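Long-range contacts in putative prolyl-tRNA synthetase (PDB 5XIL), which probably joins L-proline to its cognate tRNA at the expense of ATP, and is represented here by its catalytic, anticodon-binding and C-terminal parts: residues C48-L53 with S184-L189; L60-C65 with R132-W136; D128-R132 with H162-A166; C171-V175 with P257-S261; L179-A183 with V195-K199. One frame throughout, in Å; residues are numbered along the deposited sequence. Where two conformers were deposited one is given.

Interaction 1: residues C48-L53 with S184-L189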
# COMPACT_ATOMS: atom_id res chain seq x y z
N CYS A 48 -7.98 2.04 -1.85
CA CYS A 48 -8.38 3.43 -1.63
C CYS A 48 -8.23 3.79 -0.17
O CYS A 48 -7.74 4.88 0.19
CB CYS A 48 -9.82 3.73 -2.06
SG CYS A 48 -10.01 3.74 -3.84
N VAL A 49 -8.67 2.85 0.68
CA VAL A 49 -8.52 3.03 2.11
C VAL A 49 -7.06 3.11 2.53
O VAL A 49 -6.63 3.99 3.36
CB VAL A 49 -9.26 1.95 2.90
CG1 VAL A 49 -8.90 2.02 4.39
CG2 VAL A 49 -10.75 2.05 2.66
N GLN A 50 -6.27 2.22 1.97
CA GLN A 50 -4.84 2.23 2.26
C GLN A 50 -4.18 3.58 1.89
O GLN A 50 -3.42 4.13 2.66
CB GLN A 50 -4.10 1.14 1.51
CG GLN A 50 -4.27 -0.21 2.08
CD GLN A 50 -3.51 -1.31 1.33
OE1 GLN A 50 -3.43 -1.31 0.13
NE2 GLN A 50 -3.01 -2.26 2.06
N ARG A 51 -4.47 4.10 0.72
CA ARG A 51 -3.95 5.38 0.29
C ARG A 51 -4.35 6.51 1.22
O ARG A 51 -3.49 7.25 1.69
CB ARG A 51 -4.32 5.65 -1.13
CG ARG A 51 -3.55 4.73 -2.07
CD ARG A 51 -4.06 4.85 -3.51
NE ARG A 51 -3.32 3.95 -4.40
CZ ARG A 51 -3.79 3.56 -5.59
NH1 ARG A 51 -4.94 3.99 -6.01
NH2 ARG A 51 -3.08 2.75 -6.35
N PHE A 52 -5.64 6.59 1.52
CA PHE A 52 -6.27 7.70 2.17
C PHE A 52 -5.87 7.67 3.64
O PHE A 52 -5.43 8.65 4.16
CB PHE A 52 -7.79 7.59 2.00
CG PHE A 52 -8.63 8.63 2.72
CD1 PHE A 52 -8.80 9.89 2.18
CD2 PHE A 52 -9.21 8.36 3.96
CE1 PHE A 52 -9.60 10.83 2.81
CE2 PHE A 52 -10.03 9.29 4.58
CZ PHE A 52 -10.20 10.53 4.03
N LEU A 53 -6.16 6.55 4.31
CA LEU A 53 -5.80 6.38 5.74
C LEU A 53 -4.28 6.34 5.96
O LEU A 53 -3.78 6.96 6.87
CB LEU A 53 -6.43 5.10 6.33
CG LEU A 53 -6.11 4.76 7.77
CD1 LEU A 53 -6.57 5.91 8.66
CD2 LEU A 53 -6.79 3.41 8.12
N SER A 184 -13.34 9.59 9.25
CA SER A 184 -13.16 10.16 7.91
C SER A 184 -13.14 9.10 6.83
O SER A 184 -13.68 9.31 5.75
CB SER A 184 -11.92 10.99 7.80
OG SER A 184 -11.96 11.99 8.77
N VAL A 185 -12.50 7.98 7.07
CA VAL A 185 -12.66 6.80 6.19
C VAL A 185 -14.11 6.50 5.84
O VAL A 185 -14.48 6.49 4.65
CB VAL A 185 -11.94 5.53 6.70
CG1 VAL A 185 -12.25 4.32 5.83
CG2 VAL A 185 -10.44 5.78 6.71
N TYR A 186 -14.93 6.29 6.86
CA TYR A 186 -16.31 5.94 6.64
C TYR A 186 -17.07 7.08 5.95
O TYR A 186 -17.71 6.85 4.93
CB TYR A 186 -17.00 5.65 7.98
CG TYR A 186 -16.73 4.22 8.41
CD1 TYR A 186 -17.40 3.17 7.78
CD2 TYR A 186 -15.83 3.89 9.40
CE1 TYR A 186 -17.21 1.87 8.12
CE2 TYR A 186 -15.59 2.56 9.77
CZ TYR A 186 -16.34 1.55 9.18
OH TYR A 186 -16.16 0.19 9.41
N GLU A 187 -16.89 8.27 6.46
CA GLU A 187 -17.68 9.41 5.97
C GLU A 187 -17.26 9.92 4.56
O GLU A 187 -18.12 10.10 3.65
CB GLU A 187 -17.68 10.56 6.98
CG GLU A 187 -18.40 10.31 8.27
CD GLU A 187 -18.13 11.36 9.36
OE1 GLU A 187 -17.13 12.04 9.29
OE2 GLU A 187 -18.88 11.44 10.36
N GLN A 188 -15.96 10.15 4.42
CA GLN A 188 -15.40 10.84 3.26
C GLN A 188 -15.12 9.87 2.16
O GLN A 188 -15.32 10.24 1.00
CB GLN A 188 -14.15 11.61 3.62
CG GLN A 188 -14.48 12.67 4.61
CD GLN A 188 -13.27 13.46 5.01
OE1 GLN A 188 -12.25 13.53 4.28
NE2 GLN A 188 -13.35 14.03 6.18
N LEU A 189 -14.71 8.63 2.45
CA LEU A 189 -14.53 7.65 1.38
C LEU A 189 -15.74 6.85 1.11
O LEU A 189 -16.08 6.60 -0.04
CB LEU A 189 -13.35 6.71 1.60
CG LEU A 189 -11.97 7.18 1.30
CD1 LEU A 189 -11.10 5.92 1.51
CD2 LEU A 189 -11.79 7.60 -0.14
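Phe52 reaches from helix 40-60 into helix 168-189 as a knob in a hole formed by Ser184, Val185, Gln188 and Leu189. Its CB starts against Leu189, with CD1 of that leucine 3.7 Å from Phe52 CB. With CG placed anti to the backbone N (chi1 176°), the ring is carried across the gap between the helices. Leu189 CG lies over one face, 4.1 Å from the ring centroid, which qualifies as a CH-pi contact. Further out, Phe52 CD2 meets Val185 CG2 at 4.0 Å, in the plane of the ring, and CE2 comes up to the backbone of Ser184 and Val185. The short helix segments cross at 111° with axes 10.8 Å apart, a steep helix-helix packing by which helix 40-60 lies across helix 168-189 of the class II synthetase core. At the tip, Phe52 CZ is 3.6 Å from Gln188 OE1, which sits at the ring edge; the amide plane is turned 76° from the ring. Beside this knob, Leu189 CD1 also packs on Val49 CG2, 4.1 Å away, while Val185 touches Val49 CG2 with CG1 and Leu53 CB with CG2.

Interaction 2: residues L60-C65 with R132-W136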
# COMPACT_ATOMS: atom_id res chain seq x y z
N LEU A 60 0.25 12.45 10.38
CA LEU A 60 0.31 12.62 11.82
C LEU A 60 1.66 12.40 12.45
O LEU A 60 1.90 12.88 13.54
CB LEU A 60 -0.71 11.76 12.54
CG LEU A 60 -2.15 12.17 12.39
CD1 LEU A 60 -3.06 11.04 12.81
CD2 LEU A 60 -2.51 13.41 13.15
N GLY A 61 2.50 11.61 11.84
CA GLY A 61 3.83 11.32 12.32
C GLY A 61 4.04 9.86 12.61
O GLY A 61 5.06 9.50 13.10
N VAL A 62 3.09 9.00 12.30
CA VAL A 62 3.27 7.57 12.49
C VAL A 62 4.09 6.96 11.39
O VAL A 62 3.93 7.31 10.24
CB VAL A 62 1.90 6.86 12.69
CG1 VAL A 62 2.07 5.42 13.09
CG2 VAL A 62 1.11 7.52 13.79
N GLU A 63 4.99 6.04 11.70
CA GLU A 63 5.76 5.38 10.65
C GLU A 63 5.40 3.92 10.46
O GLU A 63 5.08 3.21 11.40
CB GLU A 63 7.25 5.50 11.01
CG GLU A 63 7.72 6.95 11.21
CD GLU A 63 9.16 7.00 11.63
OE1 GLU A 63 9.49 6.72 12.78
OE2 GLU A 63 10.02 7.11 10.73
N ASP A 64 5.46 3.48 9.23
CA ASP A 64 5.20 2.11 8.90
C ASP A 64 6.43 1.25 9.16
O ASP A 64 7.55 1.74 9.12
CB ASP A 64 4.75 2.03 7.44
CG ASP A 64 3.27 2.31 7.26
OD1 ASP A 64 2.63 3.05 8.02
OD2 ASP A 64 2.73 1.85 6.24
N CYS A 65 6.19 -0.02 9.46
CA CYS A 65 7.21 -1.02 9.67
C CYS A 65 6.67 -2.46 9.34
O CYS A 65 5.53 -2.58 8.96
CB CYS A 65 7.68 -0.98 11.13
SG CYS A 65 6.40 -1.49 12.29
N ARG A 132 6.11 5.42 17.35
CA ARG A 132 4.79 5.44 16.69
C ARG A 132 4.89 4.62 15.41
O ARG A 132 5.53 5.04 14.42
CB ARG A 132 4.41 6.87 16.32
CG ARG A 132 4.40 7.84 17.50
CD ARG A 132 4.28 9.26 17.06
NE ARG A 132 2.91 9.50 16.68
CZ ARG A 132 2.55 10.63 16.09
NH1 ARG A 132 3.47 11.58 15.87
NH2 ARG A 132 1.29 10.84 15.79
N LEU A 133 4.32 3.45 15.45
CA LEU A 133 4.48 2.43 14.40
C LEU A 133 3.13 1.86 13.92
O LEU A 133 2.23 1.65 14.75
CB LEU A 133 5.39 1.31 14.87
CG LEU A 133 6.85 1.73 15.25
CD1 LEU A 133 7.60 0.61 15.90
CD2 LEU A 133 7.62 2.31 14.09
N ASN A 134 3.02 1.63 12.63
CA ASN A 134 1.88 1.09 12.00
C ASN A 134 2.29 -0.03 11.10
O ASN A 134 3.37 -0.02 10.47
CB ASN A 134 1.23 2.21 11.15
CG ASN A 134 0.02 1.73 10.40
OD1 ASN A 134 -0.95 1.30 11.03
ND2 ASN A 134 0.08 1.72 9.07
N MET A 135 1.39 -0.99 10.94
CA MET A 135 1.58 -2.10 10.04
C MET A 135 0.30 -2.35 9.25
O MET A 135 -0.78 -2.23 9.80
CB MET A 135 1.83 -3.35 10.87
CG MET A 135 3.11 -3.33 11.61
SD MET A 135 3.29 -4.86 12.59
CE MET A 135 1.96 -4.67 13.74
N TRP A 136 0.44 -2.60 7.97
CA TRP A 136 -0.63 -3.06 7.09
C TRP A 136 -0.46 -4.54 6.95
O TRP A 136 0.55 -5.00 6.44
CB TRP A 136 -0.57 -2.37 5.73
CG TRP A 136 -0.95 -0.94 5.81
CD1 TRP A 136 -0.11 0.13 5.96
CD2 TRP A 136 -2.29 -0.38 5.79
NE1 TRP A 136 -0.83 1.28 6.02
CE2 TRP A 136 -2.16 1.02 5.90
CE3 TRP A 136 -3.55 -0.91 5.64
CZ2 TRP A 136 -3.25 1.87 5.89
CZ3 TRP A 136 -4.63 -0.06 5.65
CH2 TRP A 136 -4.48 1.31 5.78
O HOH W 1 8.03 6.28 14.92
O HOH W 2 3.47 -3.72 7.51
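A short parallel beta pairing joins residues 60-65 to the strand 131-139 of the class II synthetase core, directly after helix 40-60 ends in a Schellman motif at Gly61. Glu63 pairs with Leu133 and Asp64 with Asn134. The evidence is a ladder of three backbone bonds: Glu63 N to Arg132 O, Asn134 N to Glu63 O, and Cys65 N to Asn134 O, the first of them nearly straight at 171°. Arg132 folds back over the helix end, its chain bent at chi3 (76°), and places the guanidinium edge toward Leu60 O; NH1 and NH2 each donate a weak bond of 3.1 Å to Leu60 O. One face of the group rests over the Gly61-Val62 peptide, and Glu174 supplies its salt-bridge partner. Water 1 links Glu63 OE1 to Arg132 N. On the face opposite Glu63 and Leu133, the one Arg132 also uses, Asp64 and Asn134 run alongside each other in the same sense, and Asn134 OD1 is hydrogen-bonded to Gln159 NE2. Cys65 SG packs 3.8 Å from Met135 CG, and the second subunit adds Tyr43 against Asp64 and Pro40 against Glu63. Both oxygens of the buried Asp64 make contact: OD1 accepts from Asn134 ND2 at 3.1 Å from above the carboxylate plane, whereas OD2 only lies at the edge of the Trp136 ring, in its plane, 3.3 Å from Trp136 CD1.

Interaction 3: residues D128-R132 with H162-A166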
# COMPACT_ATOMS: atom_id res chain seq x y z
N ASP A 128 14.06 8.47 23.11
CA ASP A 128 13.48 7.53 22.14
C ASP A 128 11.96 7.66 21.97
O ASP A 128 11.39 7.03 21.11
CB ASP A 128 13.85 6.11 22.52
CG ASP A 128 15.35 5.90 22.56
OD1 ASP A 128 16.01 6.24 21.54
OD2 ASP A 128 15.89 5.41 23.59
N LEU A 129 11.32 8.53 22.71
CA LEU A 129 9.87 8.65 22.65
C LEU A 129 9.55 9.85 21.82
O LEU A 129 10.28 10.81 21.86
CB LEU A 129 9.30 8.83 24.04
CG LEU A 129 9.45 7.64 24.99
CD1 LEU A 129 8.95 8.00 26.35
CD2 LEU A 129 8.73 6.41 24.46
N PRO A 130 8.40 9.85 21.16
CA PRO A 130 7.44 8.72 21.06
C PRO A 130 7.86 7.61 20.09
O PRO A 130 8.64 7.85 19.16
CB PRO A 130 6.18 9.42 20.59
CG PRO A 130 6.69 10.51 19.71
CD PRO A 130 7.89 11.06 20.45
N VAL A 131 7.39 6.39 20.32
CA VAL A 131 7.56 5.30 19.35
C VAL A 131 6.19 5.22 18.68
O VAL A 131 5.20 5.02 19.40
CB VAL A 131 7.92 3.97 20.03
CG1 VAL A 131 7.93 2.77 19.08
CG2 VAL A 131 9.33 4.11 20.62
N ARG A 132 6.11 5.42 17.35
CA ARG A 132 4.79 5.44 16.69
C ARG A 132 4.89 4.62 15.41
O ARG A 132 5.53 5.04 14.42
CB ARG A 132 4.41 6.87 16.32
CG ARG A 132 4.40 7.84 17.50
CD ARG A 132 4.28 9.26 17.06
NE ARG A 132 2.91 9.50 16.68
CZ ARG A 132 2.55 10.63 16.09
NH1 ARG A 132 3.47 11.58 15.87
NH2 ARG A 132 1.29 10.84 15.79
N HIS A 162 0.46 1.12 16.86
CA HIS A 162 0.83 0.99 18.31
C HIS A 162 1.80 2.10 18.62
O HIS A 162 2.89 2.21 17.99
CB HIS A 162 1.45 -0.35 18.66
CG HIS A 162 0.62 -1.54 18.32
ND1 HIS A 162 -0.03 -2.30 19.27
CD2 HIS A 162 0.33 -2.12 17.13
CE1 HIS A 162 -0.69 -3.30 18.68
NE2 HIS A 162 -0.51 -3.19 17.38
N CYS A 163 1.42 2.96 19.55
CA CYS A 163 2.25 4.09 19.92
C CYS A 163 2.52 4.11 21.44
O CYS A 163 1.73 3.64 22.24
CB CYS A 163 1.57 5.40 19.47
SG CYS A 163 1.27 5.40 17.63
N ALA A 164 3.64 4.75 21.80
CA ALA A 164 4.06 4.92 23.19
C ALA A 164 4.60 6.32 23.29
O ALA A 164 5.47 6.72 22.48
CB ALA A 164 5.18 3.94 23.50
N TRP A 165 4.10 7.07 24.25
CA TRP A 165 4.44 8.46 24.44
C TRP A 165 4.99 8.67 25.88
O TRP A 165 4.62 7.94 26.77
CB TRP A 165 3.20 9.34 24.31
CG TRP A 165 2.55 9.32 22.97
CD1 TRP A 165 1.68 8.40 22.47
CD2 TRP A 165 2.75 10.30 21.95
NE1 TRP A 165 1.32 8.76 21.17
CE2 TRP A 165 1.96 9.92 20.84
CE3 TRP A 165 3.50 11.48 21.87
CZ2 TRP A 165 1.89 10.71 19.66
CZ3 TRP A 165 3.48 12.22 20.69
CH2 TRP A 165 2.69 11.81 19.59
N ALA A 166 5.72 9.74 26.09
CA ALA A 166 6.18 10.19 27.42
C ALA A 166 5.06 10.65 28.36
O ALA A 166 5.09 10.28 29.54
CB ALA A 166 7.28 11.27 27.28
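Pro130 lies over one face of the Trp165 indole, its CB 3.9 Å from the centroid of the six-membered ring and 21° off the normal, a CH-pi contact. The proline CG continues across the same benzo ring, 3.8 Å from Trp165 CZ3. Leu129 extends the apolar patch by splitting its branches: CD1 sits 3.8 Å from Ala166 CB, and CD2 lies 4.4 Å from Ala164 CB. The peptide bond before Pro130 is cis, and strand 131-139 begins immediately beyond it. Here that strand runs antiparallel to strand 156-165, as neighbours in the antiparallel beta structure of the class II catalytic core. Val131 and Ala164 form a hydrogen-bonded pair, with Val131 N to Ala164 O and Ala164 N to Val131 O both 2.9 Å. Next to it Arg132 and Cys163 form a non-hydrogen-bonded pair, where Cys163 SG packs 3.7 Å from Arg132 CB. Toward the polar edge, the far corner of the indole slides over a guanidinium face: Trp165 CZ2 is 3.4 Å from Arg132 NE, with the two planes inclined at 48°. Glu174 of helix 168-189 receives Trp165 NE1 through OE1.

Interaction 4: residues C171-V175 with P257-S261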
# COMPACT_ATOMS: atom_id res chain seq x y z
N CYS A 171 -0.74 10.88 24.44
CA CYS A 171 -1.31 9.58 24.09
C CYS A 171 -2.83 9.75 23.85
O CYS A 171 -3.32 9.35 22.80
CB CYS A 171 -1.00 8.61 25.21
SG CYS A 171 -1.68 6.94 24.99
N ALA A 172 -3.53 10.43 24.77
CA ALA A 172 -4.97 10.69 24.67
C ALA A 172 -5.33 11.48 23.46
O ALA A 172 -6.37 11.22 22.81
CB ALA A 172 -5.53 11.39 25.90
N LYS A 173 -4.50 12.46 23.14
CA LYS A 173 -4.76 13.30 21.99
C LYS A 173 -4.66 12.48 20.69
O LYS A 173 -5.53 12.61 19.85
CB LYS A 173 -3.82 14.50 21.96
CG LYS A 173 -3.76 15.31 20.67
CD LYS A 173 -2.90 16.54 20.94
CE LYS A 173 -2.81 17.50 19.76
NZ LYS A 173 -2.21 16.74 18.63
N GLU A 174 -3.68 11.60 20.59
CA GLU A 174 -3.50 10.80 19.37
C GLU A 174 -4.64 9.79 19.19
O GLU A 174 -5.05 9.48 18.07
CB GLU A 174 -2.18 10.08 19.40
CG GLU A 174 -1.85 9.40 18.06
CD GLU A 174 -0.55 8.63 18.09
OE1 GLU A 174 -0.24 7.90 19.09
OE2 GLU A 174 0.17 8.73 17.08
N VAL A 175 -5.07 9.22 20.31
CA VAL A 175 -6.21 8.30 20.33
C VAL A 175 -7.40 8.87 19.55
O VAL A 175 -7.98 8.20 18.69
CB VAL A 175 -6.63 7.96 21.77
CG1 VAL A 175 -8.02 7.36 21.78
CG2 VAL A 175 -5.66 6.96 22.38
N PRO A 257 5.89 4.61 29.79
CA PRO A 257 5.22 5.35 28.73
C PRO A 257 3.72 5.06 28.70
O PRO A 257 3.32 3.99 29.15
CB PRO A 257 5.79 4.77 27.45
CG PRO A 257 7.05 4.14 27.83
CD PRO A 257 6.90 3.72 29.28
N TRP A 258 2.98 6.00 28.09
CA TRP A 258 1.58 5.89 27.82
C TRP A 258 1.39 5.36 26.39
O TRP A 258 1.87 5.95 25.42
CB TRP A 258 0.97 7.24 28.01
CG TRP A 258 1.15 7.74 29.43
CD1 TRP A 258 2.28 8.36 29.96
CD2 TRP A 258 0.24 7.56 30.53
NE1 TRP A 258 2.09 8.57 31.33
CE2 TRP A 258 0.85 8.12 31.69
CE3 TRP A 258 -1.06 7.07 30.64
CZ2 TRP A 258 0.21 8.16 32.93
CZ3 TRP A 258 -1.67 7.08 31.86
CH2 TRP A 258 -1.02 7.59 33.00
N GLN A 259 0.69 4.24 26.27
CA GLN A 259 0.53 3.57 25.01
C GLN A 259 -0.92 3.60 24.49
O GLN A 259 -1.90 3.73 25.23
CB GLN A 259 1.01 2.11 25.16
CG GLN A 259 2.50 2.00 25.24
CD GLN A 259 2.97 0.60 25.47
OE1 GLN A 259 3.27 0.19 26.60
NE2 GLN A 259 2.97 -0.17 24.41
N ASN A 260 -1.01 3.51 23.18
CA ASN A 260 -2.28 3.32 22.52
C ASN A 260 -2.12 2.32 21.39
O ASN A 260 -1.01 1.95 20.99
CB ASN A 260 -2.85 4.65 22.03
CG ASN A 260 -2.01 5.33 20.91
OD1 ASN A 260 -1.53 4.70 19.99
ND2 ASN A 260 -1.85 6.63 21.02
N SER A 261 -3.27 1.83 20.93
CA SER A 261 -3.32 0.98 19.79
C SER A 261 -4.65 1.20 19.08
O SER A 261 -5.59 1.66 19.65
CB SER A 261 -3.05 -0.50 20.09
OG SER A 261 -4.12 -1.05 20.76
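Asn260 and Cys171, the two residues most buried by this contact, interlock between strand 253-265 and helix 168-189. Asn260 CB touches both Val175 CG2, at 3.7 Å, and Cys171 SG, at 3.9 Å. Its CG stands between the backbone N and the carbonyl carbon (chi1 66°), which brings the amide over the next turn of the helix to Glu174. There Asn260 ND2 donates to Glu174 OE1 over 2.8 Å with an angle of 174° at the hydrogen. The same OE1 is shared with Trp165, and two donors on it would be expected to favour the charged carboxylate in its buried position. The acceptor lies in the amide plane, whereas the donor reaches OE1 on the anti side of a carboxylate turned well away from the amide plane. Helix and strand segments run almost parallel, 12° apart with axes 8.4 Å from each other, so this is a helix laid along a strand of the antiparallel beta structure in the class II synthetase core. Cys171, one turn earlier than Glu174 and Val175, sends its SG toward the strand backbone, 3.2 Å from Gln259 O, while its CB packs 3.7 Å from Trp258 CB. The indole of Trp258 then leads away from the helix.

Interaction 5: residues L179-A183 with V195-K199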
# COMPACT_ATOMS: atom_id res chain seq x y z
N LEU A 179 -9.04 8.21 15.80
CA LEU A 179 -10.46 8.02 15.67
C LEU A 179 -11.08 8.91 14.61
O LEU A 179 -11.89 8.42 13.82
CB LEU A 179 -11.23 8.20 17.01
CG LEU A 179 -12.66 7.67 16.96
CD1 LEU A 179 -12.65 6.18 16.96
CD2 LEU A 179 -13.47 8.21 18.12
N GLU A 180 -10.65 10.18 14.55
CA GLU A 180 -11.09 11.07 13.47
C GLU A 180 -10.72 10.58 12.09
O GLU A 180 -11.52 10.72 11.14
CB GLU A 180 -10.66 12.51 13.71
CG GLU A 180 -11.37 13.16 14.86
CD GLU A 180 -12.93 13.14 14.81
OE1 GLU A 180 -13.54 13.25 13.77
OE2 GLU A 180 -13.49 13.10 15.90
N CYS A 181 -9.52 9.99 11.95
CA CYS A 181 -9.12 9.39 10.73
C CYS A 181 -10.08 8.27 10.31
O CYS A 181 -10.45 8.17 9.13
CB CYS A 181 -7.70 8.80 10.79
SG CYS A 181 -6.40 10.00 10.98
N TYR A 182 -10.45 7.41 11.27
CA TYR A 182 -11.33 6.30 10.98
C TYR A 182 -12.75 6.83 10.59
O TYR A 182 -13.41 6.29 9.68
CB TYR A 182 -11.37 5.37 12.21
CG TYR A 182 -10.09 4.59 12.51
CD1 TYR A 182 -9.08 4.45 11.54
CD2 TYR A 182 -9.90 3.97 13.73
CE1 TYR A 182 -7.96 3.71 11.80
CE2 TYR A 182 -8.80 3.26 13.98
CZ TYR A 182 -7.83 3.09 13.05
OH TYR A 182 -6.75 2.26 13.29
N ALA A 183 -13.24 7.81 11.35
CA ALA A 183 -14.50 8.45 11.03
C ALA A 183 -14.44 8.97 9.59
O ALA A 183 -15.45 8.86 8.86
CB ALA A 183 -14.83 9.60 11.98
N VAL A 195 -21.32 7.00 14.49
CA VAL A 195 -21.38 7.62 15.83
C VAL A 195 -20.03 7.53 16.55
O VAL A 195 -19.61 6.44 16.89
CB VAL A 195 -22.52 6.99 16.72
CG1 VAL A 195 -22.52 7.60 18.12
CG2 VAL A 195 -23.85 7.30 16.06
N ARG A 196 -19.33 8.64 16.71
CA ARG A 196 -18.08 8.66 17.49
C ARG A 196 -18.45 8.59 18.93
O ARG A 196 -19.28 9.37 19.39
CB ARG A 196 -17.34 9.98 17.23
CG ARG A 196 -16.89 10.22 15.80
CD ARG A 196 -16.76 11.72 15.58
NE ARG A 196 -16.18 12.10 14.28
CZ ARG A 196 -16.82 12.15 13.14
NH1 ARG A 196 -18.06 11.78 13.07
NH2 ARG A 196 -16.18 12.64 12.07
N GLY A 197 -17.79 7.71 19.69
CA GLY A 197 -18.07 7.64 21.14
C GLY A 197 -17.04 6.80 21.87
O GLY A 197 -16.01 6.41 21.32
N ARG A 198 -17.31 6.59 23.16
CA ARG A 198 -16.45 5.81 24.01
C ARG A 198 -17.16 4.54 24.43
O ARG A 198 -18.36 4.54 24.77
CB ARG A 198 -16.10 6.62 25.27
CG ARG A 198 -14.97 6.01 26.06
CD ARG A 198 -14.70 6.72 27.40
NE ARG A 198 -15.89 7.14 28.14
CZ ARG A 198 -16.39 8.38 28.17
NH1 ARG A 198 -15.85 9.35 27.43
NH2 ARG A 198 -17.47 8.63 28.90
N LYS A 199 -16.44 3.44 24.43
CA LYS A 199 -17.00 2.23 24.88
C LYS A 199 -17.24 2.30 26.41
O LYS A 199 -16.53 3.02 27.13
CB LYS A 199 -16.13 1.02 24.56
CG LYS A 199 -15.97 0.71 23.08
CD LYS A 199 -17.24 0.18 22.48
CE LYS A 199 -16.88 -0.61 21.23
NZ LYS A 199 -18.11 -1.05 20.52
O HOH W 3 -13.26 13.07 11.32
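Arg196 grips Glu180 side-on with two nitrogens, both directed at the single oxygen OE1. The NE bond of Arg196 to Glu180 OE1 is 2.9 Å with an angle of 160° at the hydrogen; the NH2 bond to the same oxygen is longer, 3.2 Å, and more bent. Both donors approach the syn side, and the carboxylate and guanidinium are nearly coplanar, 20° apart. Ala183, one turn further along the helix, supports the guanidinium from a face: its CB is 3.3 Å from Arg196 NH2. Leu179 adds a looser apolar contact, CD2 lying 4.3 Å from Arg196 CB. Arg196 is extended from CG to NE and spans the space between strand and helix, whereas Glu180 bends at chi2, so that the two side chains cross at about a right angle while their flat ends stay nearly coplanar. Water 3 donates to Glu180 O and accepts from Arg196 NH2 at 3.0 Å. In the next shell, Glu187 forms a salt bridge with Arg196 NH1, so two acidic residues of the same helix hold one guanidinium, and Phe481 packs on the arginine. The 179-183 segment of helix 168-189 and strand 195-198 run at 153° with axes 9.9 Å apart, the strand that follows the helix returning nearly antiparallel to it within the class II synthetase core.

In the fold
Helix 168-189 runs through interactions 4, 5 and 1 in turn, meeting strand 253-265, strand 195-198 and helix 40-60. Interactions 2 and 3 share Arg132 and lie about 11 Å apart between centres, on opposite edges of strand 131-139. Glu174 ties them to interaction 4: Arg132 NH2 is 2.7 Å from Glu174 OE2, and Trp165 NE1 is 2.7 Å from Glu174 OE1. At the other end of the helix, Glu187 OE2 and Arg196 NH1, 2.9 Å apart, connect interactions 1 and 5. Gln50 and Leu53 of interaction 1 pack on Trp136 of interaction 2. All five lie away from the annotated metal sites, although the Trp258 side chain is about 10 Å from a magnesium ion.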